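Local coordinates for protein dextranase (Pseudarthrobacter oxydans, PDB 6NZS) that cleaves dextran from within, hydrolysing its internal alpha-1,6-glucosidic linkages as a glycosyl hydrolase of family 49, at residues A[420-425]-A[467-472]; A[472-477]-A[498-503]; A[492-497]-A[523-528]. All coordinates share one frame; numbering follows the deposited sequence.

How the contacts relate
Followed from the N terminus, the three contacts are a worked example of how a beta-solenoid is built from strands that stack coil upon coil. Contact 1 closes first, bringing 467-472 back beside 420-425. Contact 2 opens where it ends, sharing Lys472, and lays strand 469-482 along strand 495-507. Contact 3 closes the loop from 497 to 523 and crosses contact 2, since 492-497 falls inside the loop that contact 2 closes whereas 523-528 lies beyond it. Contacts 1 and 2 thus join strands 423-435, 469-482 and 495-507 in order, while contact 3 pairs strands 489-493 and 521-524 on another face. Val471 bonds to the backbone of Asp496 and Glu498, and Thr469 of contact 1 to Ser495.

Contact 1. Residues A[420-425]-A[467-472]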
loop_
_atom_site.group_PDB
_atom_site.type_symbol
_atom_site.label_atom_id
_atom_site.label_comp_id
_atom_site.label_asym_id
_atom_site.label_seq_id
_atom_site.Cartn_x
_atom_site.Cartn_y
_atom_site.Cartn_z
ATOM N N PRO A 420 5.665 16.695 -15.643
ATOM C CA PRO A 420 4.408 17.278 -16.128
ATOM C C PRO A 420 3.489 16.170 -16.627
ATOM O O PRO A 420 3.945 15.164 -17.177
ATOM C CB PRO A 420 4.859 18.187 -17.283
ATOM C CG PRO A 420 6.294 18.478 -16.997
ATOM C CD PRO A 420 6.836 17.239 -16.355
ATOM N N ARG A 421 2.184 16.341 -16.405
ATOM C CA ARG A 421 1.207 15.321 -16.764
ATOM C C ARG A 421 -0.060 15.979 -17.289
ATOM O O ARG A 421 -0.357 17.135 -16.979
ATOM C CB ARG A 421 0.858 14.418 -15.567
ATOM C CG ARG A 421 2.041 13.642 -15.031
ATOM C CD ARG A 421 1.665 12.774 -13.824
ATOM N NE ARG A 421 2.853 12.281 -13.129
ATOM C CZ ARG A 421 3.589 11.249 -13.532
ATOM N NH1 ARG A 421 3.263 10.576 -14.637
ATOM N NH2 ARG A 421 4.655 10.884 -12.834
ATOM N N ASN A 422 -0.806 15.212 -18.094
ATOM C CA ASN A 422 -2.150 15.569 -18.540
ATOM C C ASN A 422 -3.121 14.609 -17.860
ATOM O O ASN A 422 -3.152 13.417 -18.188
ATOM C CB ASN A 422 -2.259 15.471 -20.060
ATOM C CG ASN A 422 -1.596 16.633 -20.763
ATOM O OD1 ASN A 422 -1.765 17.786 -20.379
ATOM N ND2 ASN A 422 -0.827 16.330 -21.808
ATOM N N ILE A 423 -3.898 15.124 -16.907
ATOM C CA ILE A 423 -4.804 14.320 -16.096
ATOM C C ILE A 423 -6.131 15.051 -15.967
ATOM O O ILE A 423 -6.159 16.259 -15.711
ATOM C CB ILE A 423 -4.227 14.077 -14.686
ATOM C CG1 ILE A 423 -2.894 13.340 -14.767
ATOM C CG2 ILE A 423 -5.228 13.312 -13.831
ATOM C CD1 ILE A 423 -2.174 13.261 -13.427
ATOM N N ASP A 424 -7.229 14.304 -16.097
ATOM C CA ASP A 424 -8.575 14.832 -15.919
ATOM C C ASP A 424 -9.439 13.742 -15.295
ATOM O O ASP A 424 -9.330 12.573 -15.670
ATOM C CB ASP A 424 -9.137 15.229 -17.296
ATOM C CG ASP A 424 -10.431 16.043 -17.228
ATOM O OD1 ASP A 424 -10.927 16.407 -16.148
ATOM O OD2 ASP A 424 -10.964 16.337 -18.324
ATOM N N ASN A 425 -10.280 14.128 -14.333
ATOM C CA ASN A 425 -11.365 13.283 -13.831
ATOM C C ASN A 425 -10.859 12.137 -12.961
ATOM O O ASN A 425 -10.935 10.964 -13.338
ATOM C CB ASN A 425 -12.267 12.765 -14.965
ATOM C CG ASN A 425 -13.462 11.983 -14.451
ATOM O OD1 ASN A 425 -14.053 12.332 -13.429
ATOM N ND2 ASN A 425 -13.813 10.908 -15.149
ATOM N N PRO A 467 3.957 24.399 -19.050
ATOM C CA PRO A 467 2.651 25.078 -19.042
ATOM C C PRO A 467 1.675 24.559 -20.086
ATOM O O PRO A 467 0.492 24.918 -20.028
ATOM C CB PRO A 467 3.010 26.548 -19.313
ATOM C CG PRO A 467 4.470 26.657 -18.997
ATOM C CD PRO A 467 5.063 25.324 -19.338
ATOM N N ASN A 468 2.124 23.735 -21.026
ATOM C CA ASN A 468 1.246 23.155 -22.030
ATOM C C ASN A 468 0.672 21.812 -21.607
ATOM O O ASN A 468 0.125 21.095 -22.447
ATOM C CB ASN A 468 1.965 23.048 -23.377
ATOM C CG ASN A 468 2.404 24.398 -23.904
ATOM O OD1 ASN A 468 1.695 25.393 -23.755
ATOM N ND2 ASN A 468 3.577 24.441 -24.522
ATOM N N THR A 469 0.783 21.457 -20.326
ATOM C CA THR A 469 0.131 20.285 -19.764
ATOM C C THR A 469 -0.781 20.742 -18.631
ATOM O O THR A 469 -0.569 21.805 -18.040
ATOM C CB THR A 469 1.159 19.270 -19.241
ATOM O OG1 THR A 469 1.946 19.869 -18.204
ATOM C CG2 THR A 469 2.087 18.814 -20.367
ATOM N N THR A 470 -1.813 19.942 -18.347
ATOM C CA THR A 470 -2.811 20.309 -17.349
ATOM C C THR A 470 -3.201 19.104 -16.506
ATOM O O THR A 470 -3.555 18.051 -17.046
ATOM C CB THR A 470 -4.063 20.893 -18.011
ATOM O OG1 THR A 470 -3.685 22.005 -18.830
ATOM C CG2 THR A 470 -5.035 21.382 -16.963
ATOM N N VAL A 471 -3.142 19.277 -15.187
ATOM C CA VAL A 471 -3.695 18.343 -14.211
ATOM C C VAL A 471 -4.947 19.001 -13.644
ATOM O O VAL A 471 -4.865 20.082 -13.044
ATOM C CB VAL A 471 -2.670 18.048 -13.104
ATOM C CG1 VAL A 471 -3.309 17.259 -11.966
ATOM C CG2 VAL A 471 -1.473 17.316 -13.688
ATOM N N LYS A 472 -6.109 18.371 -13.830
ATOM C CA LYS A 472 -7.343 19.035 -13.432
ATOM C C LYS A 472 -8.408 18.047 -12.975
ATOM O O LYS A 472 -8.392 16.863 -13.323
ATOM C CB LYS A 472 -7.889 19.924 -14.559
ATOM C CG LYS A 472 -8.277 19.156 -15.806
ATOM C CD LYS A 472 -8.784 20.105 -16.881
ATOM C CE LYS A 472 -9.255 19.333 -18.097
ATOM N NZ LYS A 472 -9.614 20.260 -19.204
HETATM O O HOH W 1 0.205 18.698 -23.550
#
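Asn422 reaches Thr470 through two torsions: chi1 (-76°) puts its CG anti to the carbonyl carbon, beside the backbone N, and chi2 (-45°) then turns OD1 toward Thr470 N. The Thr469 side chain crosses that of Asn422 at about a right angle. With chi1 at 61°, Thr469 OG1 stands between its own backbone N and carbonyl carbon, where it meets Pro420 CB at 3.5 Å and is hydrogen-bonded with Ser495 OG and Asp466 O. The setting is a parallel beta-solenoid, and the pairing is the start of strands 423-435 and 469-482 on successive coils.

The amide of Asn422 does what a backbone carbonyl would do further along: Thr470 N donates to Asn422 OD1 over 3.0 Å, with the donor tilted modestly from the carbonyl plane. The other end of the same amide is tied by a water, which accepts from Asn422 ND2 and donates to Asn468 O. Backbone pairing follows in two sound bonds. Ile423 N bonds to Thr470 O at 3.0 Å, and Ile423 O receives Lys472 N at 2.8 Å.

Ile423 and Val471 project to the same buried face and lie side by side, CD1 of Ile423 touching CG2 of Val471 at 4.1 Å. On the other face the Lys472 chain, extended beyond CG, runs past Asp424, whose carboxylate lies against its methylene groups; OD1 of Asp424 is bonded to Asn473 ND2. The ammonium of Lys472 stops short of a salt bridge, with NZ 4.2 Å from Asp424 OD2.

Contact 2. Residues A[472-477]-A[498-503]; sequences KNMRFE and ENIHVK
The guanidinium of Arg475 is stacked on the His501 ring, the planes 26° apart, on one face of a parallel beta-solenoid sheet. NH1 of Arg475 sits over the centre of the ring, 3.5 Å above its plane. The guanidinium is held in this attitude from its edge: Glu477 OE1 lies in its plane and takes a salt bridge from Arg475 NE at 3.3 Å, and a water joins Arg475 NH2 to Lys503 NZ. The ring in turn is fixed by His501 NE2 bonding to Glu548.

Lys503 runs alongside Glu477, its CD 3.7 Å from Glu477 OE2. On the buried face Met474 and Ile500 lie side by side, CB of Met474 3.9 Å from CD1 of Ile500, and CG2 of Ile500 meets the Phe476 ring at its edge.

Asn473 and Asn499, both with positive phi and at matching places on the neighbouring strands, cross obliquely. Their amide planes stand 82° apart, and Asn473 ND2 turns to Asp424. One amide-amide hydrogen bond joins them and is nearly straight: Asn499 ND2 gives its hydrogen to Asn473 OD1 at 3.0 Å, in the carbonyl plane.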
loop_
_atom_site.group_PDB
_atom_site.type_symbol
_atom_site.label_atom_id
_atom_site.label_comp_id
_atom_site.label_asym_id
_atom_site.label_seq_id
_atom_site.Cartn_x
_atom_site.Cartn_y
_atom_site.Cartn_z
ATOM N N LYS A 472 -6.109 18.371 -13.830
ATOM C CA LYS A 472 -7.343 19.035 -13.432
ATOM C C LYS A 472 -8.408 18.047 -12.975
ATOM O O LYS A 472 -8.392 16.863 -13.323
ATOM C CB LYS A 472 -7.889 19.924 -14.559
ATOM C CG LYS A 472 -8.277 19.156 -15.806
ATOM C CD LYS A 472 -8.784 20.105 -16.881
ATOM C CE LYS A 472 -9.255 19.333 -18.097
ATOM N NZ LYS A 472 -9.614 20.260 -19.204
ATOM N N ASN A 473 -9.355 18.570 -12.192
ATOM C CA ASN A 473 -10.567 17.841 -11.834
ATOM C C ASN A 473 -10.240 16.554 -11.082
ATOM O O ASN A 473 -10.644 15.457 -11.463
ATOM C CB ASN A 473 -11.438 17.581 -13.065
ATOM C CG ASN A 473 -11.917 18.864 -13.711
ATOM O OD1 ASN A 473 -12.273 19.822 -13.023
ATOM N ND2 ASN A 473 -11.915 18.895 -15.040
ATOM N N MET A 474 -9.489 16.705 -9.996
ATOM C CA MET A 474 -9.141 15.599 -9.116
ATOM C C MET A 474 -9.781 15.877 -7.771
ATOM O O MET A 474 -9.566 16.949 -7.190
ATOM C CB MET A 474 -7.626 15.468 -8.970
ATOM C CG MET A 474 -6.898 15.384 -10.294
ATOM S SD MET A 474 -5.359 14.460 -10.161
ATOM C CE MET A 474 -4.466 15.484 -9.013
ATOM N N ARG A 475 -10.574 14.928 -7.291
ATOM C CA ARG A 475 -11.296 15.063 -6.034
ATOM C C ARG A 475 -10.886 13.946 -5.087
ATOM O O ARG A 475 -10.926 12.765 -5.447
ATOM C CB ARG A 475 -12.811 15.016 -6.263
ATOM C CG ARG A 475 -13.636 15.214 -4.995
ATOM C CD ARG A 475 -15.112 15.401 -5.336
ATOM N NE ARG A 475 -15.934 15.674 -4.159
ATOM C CZ ARG A 475 -16.351 16.884 -3.796
ATOM N NH1 ARG A 475 -16.024 17.947 -4.521
ATOM N NH2 ARG A 475 -17.102 17.032 -2.707
ATOM N N PHE A 476 -10.485 14.328 -3.880
ATOM C CA PHE A 476 -10.108 13.393 -2.825
ATOM C C PHE A 476 -11.057 13.670 -1.670
ATOM O O PHE A 476 -10.990 14.744 -1.063
ATOM C CB PHE A 476 -8.664 13.641 -2.384
ATOM C CG PHE A 476 -7.666 13.558 -3.498
ATOM C CD1 PHE A 476 -7.333 14.681 -4.234
ATOM C CD2 PHE A 476 -7.057 12.357 -3.813
ATOM C CE1 PHE A 476 -6.409 14.608 -5.272
ATOM C CE2 PHE A 476 -6.147 12.273 -4.845
ATOM C CZ PHE A 476 -5.816 13.390 -5.578
ATOM N N GLU A 477 -11.938 12.726 -1.360
ATOM C CA GLU A 477 -12.951 12.936 -0.329
ATOM C C GLU A 477 -12.823 11.867 0.741
ATOM O O GLU A 477 -12.927 10.671 0.440
ATOM C CB GLU A 477 -14.368 12.937 -0.911
ATOM C CG GLU A 477 -15.427 13.093 0.166
ATOM C CD GLU A 477 -16.762 13.590 -0.350
ATOM O OE1 GLU A 477 -16.864 13.902 -1.554
ATOM O OE2 GLU A 477 -17.706 13.674 0.465
ATOM N N GLU A 498 -5.743 22.709 -11.983
ATOM C CA GLU A 498 -7.072 23.293 -11.862
ATOM C C GLU A 498 -8.038 22.360 -11.146
ATOM O O GLU A 498 -8.024 21.144 -11.358
ATOM C CB GLU A 498 -7.651 23.638 -13.242
ATOM C CG GLU A 498 -6.857 24.694 -13.978
ATOM C CD GLU A 498 -7.117 24.690 -15.466
ATOM O OE1 GLU A 498 -8.171 24.171 -15.885
ATOM O OE2 GLU A 498 -6.258 25.207 -16.211
ATOM N N ASN A 499 -8.888 22.953 -10.312
ATOM C CA ASN A 499 -10.008 22.268 -9.670
ATOM C C ASN A 499 -9.583 20.968 -8.983
ATOM O O ASN A 499 -10.052 19.871 -9.295
ATOM C CB ASN A 499 -11.181 22.050 -10.632
ATOM C CG ASN A 499 -12.469 21.764 -9.902
ATOM O OD1 ASN A 499 -12.701 22.286 -8.815
ATOM N ND2 ASN A 499 -13.314 20.917 -10.484
ATOM N N ILE A 500 -8.692 21.120 -8.014
ATOM C CA ILE A 500 -8.280 20.032 -7.138
ATOM C C ILE A 500 -9.044 20.209 -5.837
ATOM O O ILE A 500 -9.023 21.292 -5.245
ATOM C CB ILE A 500 -6.764 20.085 -6.890
ATOM C CG1 ILE A 500 -5.990 20.242 -8.210
ATOM C CG2 ILE A 500 -6.315 18.872 -6.061
ATOM C CD1 ILE A 500 -6.216 19.131 -9.221
ATOM N N HIS A 501 -9.736 19.166 -5.395
ATOM C CA HIS A 501 -10.588 19.265 -4.220
ATOM C C HIS A 501 -10.149 18.218 -3.210
ATOM O O HIS A 501 -10.057 17.034 -3.547
ATOM C CB HIS A 501 -12.056 19.060 -4.605
ATOM C CG HIS A 501 -13.025 19.617 -3.611
ATOM N ND1 HIS A 501 -13.750 20.769 -3.839
ATOM C CD2 HIS A 501 -13.388 19.177 -2.383
ATOM C CE1 HIS A 501 -14.520 21.010 -2.790
ATOM N NE2 HIS A 501 -14.321 20.057 -1.894
ATOM N N VAL A 502 -9.874 18.658 -1.981
ATOM C CA VAL A 502 -9.544 17.771 -0.866
ATOM C C VAL A 502 -10.585 18.023 0.213
ATOM O O VAL A 502 -10.575 19.082 0.855
ATOM C CB VAL A 502 -8.123 18.018 -0.337
ATOM C CG1 VAL A 502 -7.794 17.045 0.797
ATOM C CG2 VAL A 502 -7.096 17.892 -1.462
ATOM N N LYS A 503 -11.491 17.069 0.403
ATOM C CA LYS A 503 -12.593 17.202 1.345
ATOM C C LYS A 503 -12.405 16.214 2.489
ATOM O O LYS A 503 -12.177 15.020 2.262
ATOM C CB LYS A 503 -13.939 16.953 0.660
ATOM C CG LYS A 503 -15.127 17.175 1.580
ATOM C CD LYS A 503 -16.456 17.111 0.823
ATOM C CE LYS A 503 -17.612 17.408 1.765
ATOM N NZ LYS A 503 -18.902 17.595 1.038
HETATM O O HOH W 2 -8.249 23.425 -18.707
HETATM O O HOH W 3 -18.219 19.489 -1.289
#

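Contact 3. Residues A[492-497]-A[523-528]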
loop_
_atom_site.group_PDB
_atom_site.type_symbol
_atom_site.label_atom_id
_atom_site.label_comp_id
_atom_site.label_asym_id
_atom_site.label_seq_id
_atom_site.Cartn_x
_atom_site.Cartn_y
_atom_site.Cartn_z
ATOM N N TYR A 492 4.339 20.982 -5.853
ATOM C CA TYR A 492 5.278 21.669 -6.738
ATOM C C TYR A 492 4.729 21.455 -8.142
ATOM O O TYR A 492 4.914 20.391 -8.736
ATOM C CB TYR A 492 6.698 21.140 -6.536
ATOM C CG TYR A 492 7.058 21.208 -5.069
ATOM C CD1 TYR A 492 7.415 22.412 -4.474
ATOM C CD2 TYR A 492 6.954 20.081 -4.262
ATOM C CE1 TYR A 492 7.693 22.482 -3.112
ATOM C CE2 TYR A 492 7.224 20.136 -2.923
ATOM C CZ TYR A 492 7.603 21.332 -2.352
ATOM O OH TYR A 492 7.862 21.383 -1.000
ATOM N N ALA A 493 3.990 22.449 -8.639
ATOM C CA ALA A 493 3.196 22.263 -9.851
ATOM C C ALA A 493 4.092 22.233 -11.079
ATOM O O ALA A 493 4.754 23.226 -11.399
ATOM C CB ALA A 493 2.156 23.371 -9.982
ATOM N N LEU A 494 4.101 21.095 -11.766
ATOM C CA LEU A 494 4.842 20.923 -13.006
ATOM C C LEU A 494 3.950 21.077 -14.226
ATOM O O LEU A 494 4.442 20.984 -15.357
ATOM C CB LEU A 494 5.541 19.562 -13.025
ATOM C CG LEU A 494 6.540 19.318 -11.886
ATOM C CD1 LEU A 494 7.027 17.876 -11.910
ATOM C CD2 LEU A 494 7.709 20.293 -11.981
ATOM N N SER A 495 2.661 21.323 -14.010
ATOM C CA SER A 495 1.664 21.498 -15.051
ATOM C C SER A 495 0.678 22.546 -14.563
ATOM O O SER A 495 0.591 22.819 -13.362
ATOM C CB SER A 495 0.894 20.188 -15.297
ATOM O OG SER A 495 1.756 19.105 -15.615
ATOM N N ASP A 496 -0.052 23.160 -15.498
ATOM C CA ASP A 496 -1.236 23.910 -15.102
ATOM C C ASP A 496 -2.101 23.011 -14.229
ATOM O O ASP A 496 -2.265 21.822 -14.518
ATOM C CB ASP A 496 -2.040 24.345 -16.329
ATOM C CG ASP A 496 -1.406 25.512 -17.072
ATOM O OD1 ASP A 496 -0.333 26.016 -16.670
ATOM O OD2 ASP A 496 -1.992 25.921 -18.098
ATOM N N THR A 497 -2.634 23.571 -13.144
ATOM C CA THR A 497 -3.312 22.783 -12.121
ATOM C C THR A 497 -4.641 23.443 -11.790
ATOM O O THR A 497 -4.671 24.607 -11.376
ATOM C CB THR A 497 -2.431 22.688 -10.873
ATOM O OG1 THR A 497 -1.206 22.029 -11.209
ATOM C CG2 THR A 497 -3.136 21.890 -9.786
ATOM N N LYS A 523 3.301 25.796 -5.088
ATOM C CA LYS A 523 4.266 26.595 -5.833
ATOM C C LYS A 523 4.101 26.329 -7.319
ATOM O O LYS A 523 3.843 25.194 -7.726
ATOM C CB LYS A 523 5.701 26.229 -5.434
ATOM C CG LYS A 523 6.023 26.482 -3.956
ATOM C CD LYS A 523 7.498 26.248 -3.659
ATOM C CE LYS A 523 7.820 26.556 -2.206
ATOM N NZ LYS A 523 7.766 28.027 -1.937
ATOM N N ARG A 524 4.270 27.379 -8.126
ATOM C CA ARG A 524 4.176 27.283 -9.579
ATOM C C ARG A 524 5.583 27.281 -10.162
ATOM O O ARG A 524 6.322 28.262 -10.018
ATOM C CB ARG A 524 3.372 28.459 -10.141
ATOM C CG ARG A 524 1.961 28.546 -9.592
ATOM C CD ARG A 524 1.109 29.572 -10.321
ATOM N NE ARG A 524 1.537 30.948 -10.085
ATOM C CZ ARG A 524 1.756 31.843 -11.046
ATOM N NH1 ARG A 524 1.606 31.515 -12.320
ATOM N NH2 ARG A 524 2.136 33.073 -10.730
ATOM N N TYR A 525 5.955 26.183 -10.812
ATOM C CA TYR A 525 7.247 26.097 -11.475
ATOM C C TYR A 525 7.129 26.628 -12.908
ATOM O O TYR A 525 6.034 26.930 -13.395
ATOM C CB TYR A 525 7.786 24.664 -11.414
ATOM C CG TYR A 525 8.394 24.287 -10.065
ATOM C CD1 TYR A 525 8.223 25.103 -8.951
ATOM C CD2 TYR A 525 9.151 23.133 -9.920
ATOM C CE1 TYR A 525 8.780 24.767 -7.723
ATOM C CE2 TYR A 525 9.718 22.792 -8.693
ATOM C CZ TYR A 525 9.528 23.616 -7.610
ATOM O OH TYR A 525 10.085 23.289 -6.389
ATOM N N THR A 526 8.275 26.768 -13.578
ATOM C CA THR A 526 8.332 27.299 -14.939
ATOM C C THR A 526 8.941 26.277 -15.887
ATOM O O THR A 526 9.498 25.260 -15.476
ATOM C CB THR A 526 9.175 28.585 -15.020
ATOM O OG1 THR A 526 10.569 28.248 -14.969
ATOM C CG2 THR A 526 8.848 29.532 -13.883
ATOM N N ASN A 527 8.854 26.575 -17.183
ATOM C CA ASN A 527 9.657 25.870 -18.173
ATOM C C ASN A 527 11.030 26.536 -18.246
ATOM O O ASN A 527 11.267 27.550 -17.583
ATOM C CB ASN A 527 8.915 25.819 -19.513
ATOM C CG ASN A 527 8.645 27.193 -20.110
ATOM O OD1 ASN A 527 9.228 28.198 -19.708
ATOM N ND2 ASN A 527 7.747 27.230 -21.091
ATOM N N PRO A 528 11.975 25.981 -19.017
ATOM C CA PRO A 528 13.294 26.631 -19.103
ATOM C C PRO A 528 13.243 28.057 -19.623
ATOM O O PRO A 528 14.102 28.868 -19.256
ATOM C CB PRO A 528 14.087 25.699 -20.027
ATOM C CG PRO A 528 13.463 24.371 -19.813
ATOM C CD PRO A 528 11.993 24.653 -19.659
#
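Ala493 N donates to Lys523 O over 2.9 Å, the shorter of two backbone bonds that join these segments. The second returns from the far side of the residue, Tyr525 N reaching Ala493 O at 3.2 Å, and Ala493 is thus held by both its N-H and its carbonyl.

Beside this pair, Tyr525 packs against Tyr492. With CG anti to the carbonyl carbon (chi1 -78°), the Tyr525 side chain starts out beside its backbone N and runs alongside that of Tyr492, pointing the same way. CB of Tyr492 comes over the face of the Tyr525 ring in a CH-pi contact, 4.3 Å from its centroid. Further out, Tyr525 OH approaches CD1 of Tyr492 at 3.4 Å. Leu494 adds its CD2, which touches CD2 of the Tyr525 ring at 3.8 Å.

The two strands, 489-493 and 521-524, are neighbouring rungs of a parallel face of the beta-solenoid, and 521-524 is the last strand of that face within this chain. An alanine in place of Tyr525 would probably leave CB of Tyr492 and CD2 of Leu494 without the aromatic surface they pack on, opening a gap beside the last rung.

Lys523 lies alongside Tyr492 as well, with CD meeting the edge of the tyrosine ring at CE1, 3.8 Å away. Its NZ continues to a salt bridge with Asp575, whereas the phenol of Tyr492 is bonded through OH to His521 ND1.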